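Local coordinates for protein separin (PDB 5U1T) that cleaves the cohesin subunit MCD1/SCC1 at the onset of anaphase as a caspase-like cysteine protease, inhibited for most of the cell cycle by securin, at residues N755-V760 / L1081-V1086; I802-R805 / D811-F814; L1034-L1039 / K1507-G1512. One frame throughout, in Å; residues are numbered along the deposited sequence.

How the contacts relate
Contacts 1 and 2 are buried and touch each other, Ile802 of contact 2 packing on Val756, Ala759 and Val760 of contact 1; contact 3 is partly buried. Contact 1 brings together two helices far apart in the chain and is purely apolar. Contact 2 joins two successive helices and sets an aspartate and a cysteine against a histidine and an isoleucine, the carboxylate bonding outside the pair. Contact 3 lays a loop of the caspase-like catalytic part on the start of a helix, with polar and charged side chains. A probable hydrogen bond from Asn1036 N to Arg805 O ties contact 3 to contact 2, while contacts 1 and 3 approach to about 5 Å between nearest atoms.

Contact 1 of 3, residues N755-V760 / L1081-V1086; sequences NVISAV and LLFDKV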
loop_
_atom_site.group_PDB
_atom_site.type_symbol
_atom_site.label_atom_id
_atom_site.label_comp_id
_atom_site.label_asym_id
_atom_site.label_seq_id
_atom_site.Cartn_x
_atom_site.Cartn_y
_atom_site.Cartn_z
ATOM N N ASN A 755 2.800 -21.341 -10.782
ATOM C CA ASN A 755 4.139 -21.261 -10.170
ATOM C C ASN A 755 4.081 -21.003 -8.675
ATOM O O ASN A 755 4.431 -19.918 -8.203
ATOM C CB ASN A 755 4.972 -20.170 -10.828
ATOM C CG ASN A 755 5.436 -20.560 -12.188
ATOM O OD1 ASN A 755 5.018 -21.589 -12.719
ATOM N ND2 ASN A 755 6.304 -19.751 -12.774
ATOM N N VAL A 756 3.651 -22.015 -7.940
ATOM C CA VAL A 756 3.334 -21.862 -6.541
ATOM C C VAL A 756 4.543 -21.442 -5.746
ATOM O O VAL A 756 4.454 -20.510 -4.956
ATOM C CB VAL A 756 2.758 -23.154 -5.966
ATOM C CG1 VAL A 756 2.599 -23.048 -4.463
ATOM C CG2 VAL A 756 1.428 -23.442 -6.623
ATOM N N ILE A 757 5.676 -22.097 -5.975
ATOM C CA ILE A 757 6.868 -21.833 -5.173
ATOM C C ILE A 757 7.348 -20.395 -5.298
ATOM O O ILE A 757 7.425 -19.663 -4.309
ATOM C CB ILE A 757 8.040 -22.749 -5.555
ATOM C CG1 ILE A 757 7.636 -24.223 -5.428
ATOM C CG2 ILE A 757 9.276 -22.416 -4.701
ATOM C CD1 ILE A 757 7.111 -24.574 -4.063
ATOM N N SER A 758 7.673 -19.992 -6.516
ATOM C CA SER A 758 8.210 -18.666 -6.732
ATOM C C SER A 758 7.166 -17.594 -6.341
ATOM O O SER A 758 7.528 -16.536 -5.845
ATOM C CB SER A 758 8.686 -18.516 -8.185
ATOM O OG SER A 758 7.597 -18.511 -9.078
ATOM N N ALA A 759 5.878 -17.876 -6.509
ATOM C CA ALA A 759 4.858 -16.943 -6.008
ATOM C C ALA A 759 4.941 -16.791 -4.488
ATOM O O ALA A 759 4.757 -15.703 -3.959
ATOM C CB ALA A 759 3.469 -17.390 -6.408
ATOM N N VAL A 760 5.213 -17.888 -3.788
ATOM C CA VAL A 760 5.379 -17.836 -2.336
ATOM C C VAL A 760 6.589 -16.979 -1.996
ATOM O O VAL A 760 6.527 -16.157 -1.090
ATOM C CB VAL A 760 5.549 -19.240 -1.703
ATOM C CG1 VAL A 760 6.003 -19.127 -0.256
ATOM C CG2 VAL A 760 4.255 -20.005 -1.774
ATOM N N LEU A 1081 1.432 -33.267 -0.638
ATOM C CA LEU A 1081 2.588 -33.755 0.111
ATOM C C LEU A 1081 3.889 -33.239 -0.491
ATOM O O LEU A 1081 4.802 -32.864 0.228
ATOM C CB LEU A 1081 2.587 -35.290 0.168
ATOM C CG LEU A 1081 1.372 -35.887 0.882
ATOM C CD1 LEU A 1081 1.210 -37.404 0.581
ATOM C CD2 LEU A 1081 1.434 -35.640 2.376
ATOM N N LEU A 1082 3.965 -33.211 -1.812
ATOM C CA LEU A 1082 5.162 -32.741 -2.470
ATOM C C LEU A 1082 5.337 -31.243 -2.230
ATOM O O LEU A 1082 6.444 -30.770 -1.976
ATOM C CB LEU A 1082 5.108 -33.038 -3.960
ATOM C CG LEU A 1082 6.340 -32.578 -4.727
ATOM C CD1 LEU A 1082 7.532 -33.513 -4.529
ATOM C CD2 LEU A 1082 5.990 -32.443 -6.182
ATOM N N PHE A 1083 4.243 -30.499 -2.305
ATOM C CA PHE A 1083 4.306 -29.067 -2.044
ATOM C C PHE A 1083 4.793 -28.827 -0.628
ATOM O O PHE A 1083 5.618 -27.951 -0.392
ATOM C CB PHE A 1083 2.947 -28.402 -2.268
ATOM C CG PHE A 1083 2.755 -27.907 -3.663
ATOM C CD1 PHE A 1083 3.756 -27.176 -4.291
ATOM C CD2 PHE A 1083 1.598 -28.183 -4.361
ATOM C CE1 PHE A 1083 3.595 -26.721 -5.581
ATOM C CE2 PHE A 1083 1.433 -27.726 -5.652
ATOM C CZ PHE A 1083 2.435 -26.994 -6.262
ATOM N N ASP A 1084 4.289 -29.633 0.301
ATOM C CA ASP A 1084 4.712 -29.550 1.686
ATOM C C ASP A 1084 6.210 -29.756 1.795
ATOM O O ASP A 1084 6.899 -28.964 2.432
ATOM C CB ASP A 1084 3.993 -30.581 2.547
ATOM C CG ASP A 1084 4.300 -30.412 4.014
ATOM O OD1 ASP A 1084 5.374 -30.856 4.464
ATOM O OD2 ASP A 1084 3.480 -29.810 4.729
ATOM N N LYS A 1085 6.707 -30.824 1.171
ATOM C CA LYS A 1085 8.130 -31.142 1.223
ATOM C C LYS A 1085 8.969 -30.016 0.598
ATOM O O LYS A 1085 9.874 -29.480 1.248
ATOM C CB LYS A 1085 8.400 -32.481 0.528
ATOM C CG LYS A 1085 9.856 -32.936 0.506
ATOM C CD LYS A 1085 10.345 -33.467 1.840
ATOM C CE LYS A 1085 11.757 -34.045 1.690
ATOM N NZ LYS A 1085 12.383 -34.524 2.962
ATOM N N VAL A 1086 8.654 -29.635 -0.640
ATOM C CA VAL A 1086 9.436 -28.622 -1.355
ATOM C C VAL A 1086 9.475 -27.270 -0.633
ATOM O O VAL A 1086 10.553 -26.716 -0.401
ATOM C CB VAL A 1086 8.902 -28.404 -2.782
ATOM C CG1 VAL A 1086 9.544 -27.177 -3.403
ATOM C CG2 VAL A 1086 9.163 -29.635 -3.634
#
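On the helical turn whose Phe1083 and Val1086 meet Val756 and Ile757, the ammonium Lys1085 NZ is gripped by two backbone carbonyls of the catalytic part, Lys1484 O and Leu1519 O. The contact itself is entirely apolar. Phe1083 reaches Val756 with the far end of its ring: CE1 lies 3.7 Å from Val756 CB, and CZ the same 3.7 Å from the methyl Val756 CG2. The approach is oblique. Ile757 instead comes to the edge of the ring, its terminal CD1 close to the ring plane and 4.3 Å from Phe1083 CD1. That same methyl is 3.6 Å from Val1086 CG1, so Ile757 CD1 sits between the aromatic ring and the valine one turn further along. CG1 of Ile757 adds a looser touch, 4.1 Å from Val1086 CG1. The Val1086 methyl that does this work is the one opposite its backbone nitrogen (chi1 169°), and the Ile757 and Val1086 side chains cross at about a right angle. The axes of segments 756-760 and 1081-1086 pass 11.6 Å apart at an angle of 41°, a wide separation bridged by the long phenylalanine and isoleucine side chains. With an alanine in place of Phe1083, the ring would be gone, and Val756 would probably lose its partner on the facing helix and border a gap. Behind the contact, Val756 also rests on Ile751 of helix 729-752 and on Ile802 of helix 782-805, while Phe1083 touches Ile806 and Ile1109. Helix 1075-1088 thus packs against the start of helix 756-775 beside those two helices, with helix 1111-1127 meeting Leu1082.

Contact 2 of 3, residues I802-R805 / D811-F814; sequences IHIR and DCEF
Asp811 meets His803 from its first side-chain carbon outward. CB approaches the imidazole obliquely, 3.7 Å from His803 CG. The next atom, CG, stands beside the backbone nitrogen of its own residue (chi1 -63°) and continues alongside the ring. The carboxylate and imidazole planes are tilted 34° from each other. At the tip the two oxygens part company. OD2 hydrogen-bonds to the hydroxyl Ser808 OG, and OD1 hydrogen-bonds to an aromatic side chain of the other protein in the assembly, presumably securin. A buried carboxylate is thereby satisfied at both oxygens, and its place in the first turn of helix 809-825, near the positive end of the helix dipole, probably helps to stabilise its charge. The setting is a pair of consecutive helices, 782-805 and 809-825, joined by only three residues, one of them Ser808; the last turn of the first helix is pressed against the first turn of the second, and the CA atoms of His803 and Cys812 come within 6.1 Å. Cys812 makes the second set of contacts. Its sulfur lies 3.6 Å from His803 CB and equally 3.6 Å from the backbone nitrogen Ile804 N, with Ile804 CG1 at 3.7 Å. The thiol therefore rests against the end of the first helix, on both its side chains and its backbone. Leu1508 packs on Ile804 and Cys812, as does Tyr842 of helix 829-845. His803 also packs on an acidic side chain of the other protein.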
loop_
_atom_site.group_PDB
_atom_site.type_symbol
_atom_site.label_atom_id
_atom_site.label_comp_id
_atom_site.label_asym_id
_atom_site.label_seq_id
_atom_site.Cartn_x
_atom_site.Cartn_y
_atom_site.Cartn_z
ATOM N N ILE A 802 -2.492 -18.564 -1.808
ATOM C CA ILE A 802 -1.547 -19.478 -2.453
ATOM C C ILE A 802 -1.528 -20.823 -1.718
ATOM O O ILE A 802 -1.420 -21.886 -2.333
ATOM C CB ILE A 802 -0.109 -18.906 -2.513
ATOM C CG1 ILE A 802 -0.036 -17.658 -3.395
ATOM C CG2 ILE A 802 0.858 -19.929 -3.082
ATOM C CD1 ILE A 802 1.321 -16.962 -3.336
ATOM N N HIS A 803 -1.670 -20.766 -0.401
ATOM C CA HIS A 803 -1.643 -21.953 0.421
ATOM C C HIS A 803 -2.994 -22.693 0.455
ATOM O O HIS A 803 -3.041 -23.884 0.768
ATOM C CB HIS A 803 -1.175 -21.586 1.829
ATOM C CG HIS A 803 0.277 -21.210 1.895
ATOM N ND1 HIS A 803 1.262 -22.108 2.244
ATOM C CD2 HIS A 803 0.912 -20.044 1.633
ATOM C CE1 HIS A 803 2.440 -21.507 2.207
ATOM N NE2 HIS A 803 2.255 -20.254 1.838
ATOM N N ILE A 804 -4.081 -21.998 0.126
ATOM C CA ILE A 804 -5.376 -22.646 -0.073
ATOM C C ILE A 804 -5.310 -23.447 -1.353
ATOM O O ILE A 804 -5.700 -24.608 -1.380
ATOM C CB ILE A 804 -6.527 -21.646 -0.159
ATOM C CG1 ILE A 804 -6.833 -21.098 1.224
ATOM C CG2 ILE A 804 -7.769 -22.291 -0.728
ATOM C CD1 ILE A 804 -7.567 -19.789 1.195
ATOM N N ARG A 805 -4.777 -22.836 -2.403
ATOM C CA ARG A 805 -4.611 -23.521 -3.671
ATOM C C ARG A 805 -3.878 -24.859 -3.535
ATOM O O ARG A 805 -4.242 -25.820 -4.189
ATOM C CB ARG A 805 -3.871 -22.630 -4.659
ATOM C CG ARG A 805 -3.412 -23.384 -5.868
ATOM C CD ARG A 805 -2.649 -22.530 -6.807
ATOM N NE ARG A 805 -3.467 -22.140 -7.951
ATOM C CZ ARG A 805 -3.267 -22.585 -9.185
ATOM N NH1 ARG A 805 -4.054 -22.157 -10.169
ATOM N NH2 ARG A 805 -2.280 -23.455 -9.436
ATOM N N ASP A 811 -0.271 -23.689 6.935
ATOM C CA ASP A 811 0.247 -22.349 6.689
ATOM C C ASP A 811 -0.864 -21.329 6.675
ATOM O O ASP A 811 -0.643 -20.164 6.973
ATOM C CB ASP A 811 0.997 -22.284 5.368
ATOM C CG ASP A 811 2.212 -23.172 5.348
ATOM O OD1 ASP A 811 3.290 -22.695 5.752
ATOM O OD2 ASP A 811 2.092 -24.338 4.928
ATOM N N CYS A 812 -2.055 -21.774 6.309
ATOM C CA CYS A 812 -3.196 -20.887 6.247
ATOM C C CYS A 812 -3.592 -20.455 7.641
ATOM O O CYS A 812 -3.883 -19.279 7.888
ATOM C CB CYS A 812 -4.366 -21.566 5.535
ATOM S SG CYS A 812 -4.215 -21.548 3.740
ATOM N N GLU A 813 -3.595 -21.416 8.556
ATOM C CA GLU A 813 -3.881 -21.109 9.941
ATOM C C GLU A 813 -2.884 -20.095 10.460
ATOM O O GLU A 813 -3.261 -19.163 11.158
ATOM C CB GLU A 813 -3.845 -22.365 10.799
ATOM C CG GLU A 813 -5.091 -23.203 10.705
ATOM C CD GLU A 813 -6.352 -22.439 11.069
ATOM O OE1 GLU A 813 -7.102 -22.054 10.149
ATOM O OE2 GLU A 813 -6.609 -22.237 12.275
ATOM N N PHE A 814 -1.613 -20.264 10.108
ATOM C CA PHE A 814 -0.580 -19.382 10.633
ATOM C C PHE A 814 -0.798 -17.949 10.164
ATOM O O PHE A 814 -0.781 -16.996 10.957
ATOM C CB PHE A 814 0.808 -19.857 10.209
ATOM C CG PHE A 814 1.918 -18.977 10.710
ATOM C CD1 PHE A 814 2.340 -17.868 9.971
ATOM C CD2 PHE A 814 2.533 -19.242 11.921
ATOM C CE1 PHE A 814 3.365 -17.037 10.439
ATOM C CE2 PHE A 814 3.558 -18.422 12.388
ATOM C CZ PHE A 814 3.971 -17.316 11.645
#

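Contact 3 of 3, residues L1034-L1039 / K1507-G1512; sequences LDNHEL and KLEPTG
The backbones come closest at His1037 and Lys1507, whose CA atoms are 6.5 Å apart, where an irregular loop runs past the first turn of helix 1036-1054. That turn is N-capped: Asp1035 OD2 accepts a hydrogen bond from Glu1038 N at 3.1 Å, the nitrogen lying above the carboxylate plane and the bond bent, with an angle of 135° at the hydrogen. The loop belongs to the caspase-like catalytic part and follows strand 1492-1494 of its mixed sheet; Cys1497, probably the catalytic nucleophile as in related proteases, lies earlier in the same loop, away from this contact. Lys1507 lays its aliphatic chain across one face of His1037 in a CH-pi contact: CB is 4.0 Å from the ring centroid, only 19° off the ring normal. The chain then runs on toward the ring's far edge, with Lys1507 CG 3.8 Å from His1037 CE1 and CD 3.9 Å from His1037 NE2. A bend at its last torsion (chi4 54°) turns the ammonium away from the ring, and NZ makes a salt bridge to Glu847. The other pair is polar. Glu1509 folds at chi2, which brings its carboxylate toward the amide of Asn1036. Its OE1 hydrogen-bonds to Ser1364 OG, while Asn1036 ND2 hydrogen-bonds to Pro1076 O. The amide and carboxylate planes are almost perpendicular, and Asn1036 ND2 lies 3.4 Å from Glu1509 OE2.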
loop_
_atom_site.group_PDB
_atom_site.type_symbol
_atom_site.label_atom_id
_atom_site.label_comp_id
_atom_site.label_asym_id
_atom_site.label_seq_id
_atom_site.Cartn_x
_atom_site.Cartn_y
_atom_site.Cartn_z
ATOM N N LEU A 1034 -5.582 -25.701 -11.591
ATOM C CA LEU A 1034 -6.517 -26.115 -10.538
ATOM C C LEU A 1034 -5.953 -26.055 -9.127
ATOM O O LEU A 1034 -4.795 -26.365 -8.897
ATOM C CB LEU A 1034 -7.012 -27.528 -10.809
ATOM C CG LEU A 1034 -7.678 -27.726 -12.164
ATOM C CD1 LEU A 1034 -8.052 -29.188 -12.416
ATOM C CD2 LEU A 1034 -8.883 -26.837 -12.193
ATOM N N ASP A 1035 -6.783 -25.638 -8.182
ATOM C CA ASP A 1035 -6.446 -25.794 -6.779
ATOM C C ASP A 1035 -6.675 -27.250 -6.425
ATOM O O ASP A 1035 -7.501 -27.918 -7.058
ATOM C CB ASP A 1035 -7.295 -24.897 -5.907
ATOM C CG ASP A 1035 -8.756 -25.081 -6.173
ATOM O OD1 ASP A 1035 -9.243 -24.490 -7.174
ATOM O OD2 ASP A 1035 -9.412 -25.841 -5.415
ATOM N N ASN A 1036 -5.965 -27.748 -5.420
ATOM C CA ASN A 1036 -6.013 -29.157 -5.092
ATOM C C ASN A 1036 -7.423 -29.686 -4.856
ATOM O O ASN A 1036 -7.742 -30.788 -5.301
ATOM C CB ASN A 1036 -5.153 -29.454 -3.872
ATOM C CG ASN A 1036 -4.673 -30.898 -3.851
ATOM O OD1 ASN A 1036 -3.919 -31.323 -4.734
ATOM N ND2 ASN A 1036 -5.121 -31.661 -2.850
ATOM N N HIS A 1037 -8.273 -28.911 -4.194
ATOM C CA HIS A 1037 -9.612 -29.393 -3.910
ATOM C C HIS A 1037 -10.448 -29.523 -5.197
ATOM O O HIS A 1037 -11.352 -30.349 -5.277
ATOM C CB HIS A 1037 -10.309 -28.484 -2.901
ATOM C CG HIS A 1037 -11.750 -28.822 -2.676
ATOM N ND1 HIS A 1037 -12.156 -29.831 -1.823
ATOM C CD2 HIS A 1037 -12.882 -28.294 -3.198
ATOM C CE1 HIS A 1037 -13.475 -29.906 -1.834
ATOM N NE2 HIS A 1037 -13.940 -28.974 -2.650
ATOM N N GLU A 1038 -10.133 -28.705 -6.199
ATOM C CA GLU A 1038 -10.795 -28.798 -7.491
ATOM C C GLU A 1038 -10.227 -29.969 -8.301
ATOM O O GLU A 1038 -10.954 -30.620 -9.061
ATOM C CB GLU A 1038 -10.654 -27.489 -8.279
ATOM C CG GLU A 1038 -11.412 -27.484 -9.608
ATOM C CD GLU A 1038 -12.922 -27.683 -9.434
ATOM O OE1 GLU A 1038 -13.450 -27.335 -8.356
ATOM O OE2 GLU A 1038 -13.588 -28.195 -10.363
ATOM N N LEU A 1039 -8.928 -30.221 -8.145
ATOM C CA LEU A 1039 -8.276 -31.332 -8.827
ATOM C C LEU A 1039 -8.880 -32.625 -8.327
ATOM O O LEU A 1039 -8.962 -33.597 -9.042
ATOM C CB LEU A 1039 -6.763 -31.323 -8.594
ATOM C CG LEU A 1039 -5.971 -32.464 -9.237
ATOM C CD1 LEU A 1039 -6.050 -32.426 -10.757
ATOM C CD2 LEU A 1039 -4.515 -32.477 -8.761
ATOM N N LYS A 1507 -12.088 -28.124 3.513
ATOM C CA LYS A 1507 -11.683 -28.453 2.159
ATOM C C LYS A 1507 -10.196 -28.326 1.940
ATOM O O LYS A 1507 -9.710 -28.402 0.819
ATOM C CB LYS A 1507 -12.436 -27.575 1.167
ATOM C CG LYS A 1507 -13.938 -27.715 1.288
ATOM C CD LYS A 1507 -14.660 -26.659 0.467
ATOM C CE LYS A 1507 -16.107 -26.511 0.951
ATOM N NZ LYS A 1507 -16.153 -26.237 2.438
ATOM N N LEU A 1508 -9.456 -28.135 3.014
ATOM C CA LEU A 1508 -8.009 -28.150 2.897
ATOM C C LEU A 1508 -7.474 -29.490 3.416
ATOM O O LEU A 1508 -8.205 -30.254 4.064
ATOM C CB LEU A 1508 -7.388 -26.974 3.654
ATOM C CG LEU A 1508 -7.764 -25.549 3.238
ATOM C CD1 LEU A 1508 -6.904 -24.547 4.030
ATOM C CD2 LEU A 1508 -7.636 -25.337 1.718
ATOM N N GLU A 1509 -6.211 -29.780 3.108
ATOM C CA GLU A 1509 -5.581 -31.008 3.572
ATOM C C GLU A 1509 -5.209 -30.881 5.037
ATOM O O GLU A 1509 -4.745 -29.834 5.479
ATOM C CB GLU A 1509 -4.345 -31.338 2.749
ATOM C CG GLU A 1509 -4.620 -31.549 1.288
ATOM C CD GLU A 1509 -5.640 -32.643 1.043
ATOM O OE1 GLU A 1509 -5.569 -33.703 1.694
ATOM O OE2 GLU A 1509 -6.534 -32.430 0.197
ATOM N N PRO A 1510 -5.427 -31.951 5.799
ATOM C CA PRO A 1510 -5.086 -31.957 7.214
ATOM C C PRO A 1510 -3.621 -32.317 7.369
ATOM O O PRO A 1510 -2.983 -32.656 6.376
ATOM C CB PRO A 1510 -5.992 -33.045 7.768
ATOM C CG PRO A 1510 -6.050 -34.037 6.653
ATOM C CD PRO A 1510 -5.999 -33.236 5.368
ATOM N N THR A 1511 -3.080 -32.240 8.577
ATOM C CA THR A 1511 -1.770 -32.833 8.811
ATOM C C THR A 1511 -1.592 -33.271 10.240
ATOM O O THR A 1511 -2.438 -33.015 11.100
ATOM C CB THR A 1511 -0.598 -31.888 8.468
ATOM O OG1 THR A 1511 0.623 -32.652 8.461
ATOM C CG2 THR A 1511 -0.496 -30.720 9.493
ATOM N N GLY A 1512 -0.453 -33.901 10.475
ATOM C CA GLY A 1512 -0.184 -34.588 11.716
ATOM C C GLY A 1512 1.178 -35.225 11.569
ATOM O O GLY A 1512 1.802 -35.171 10.507
#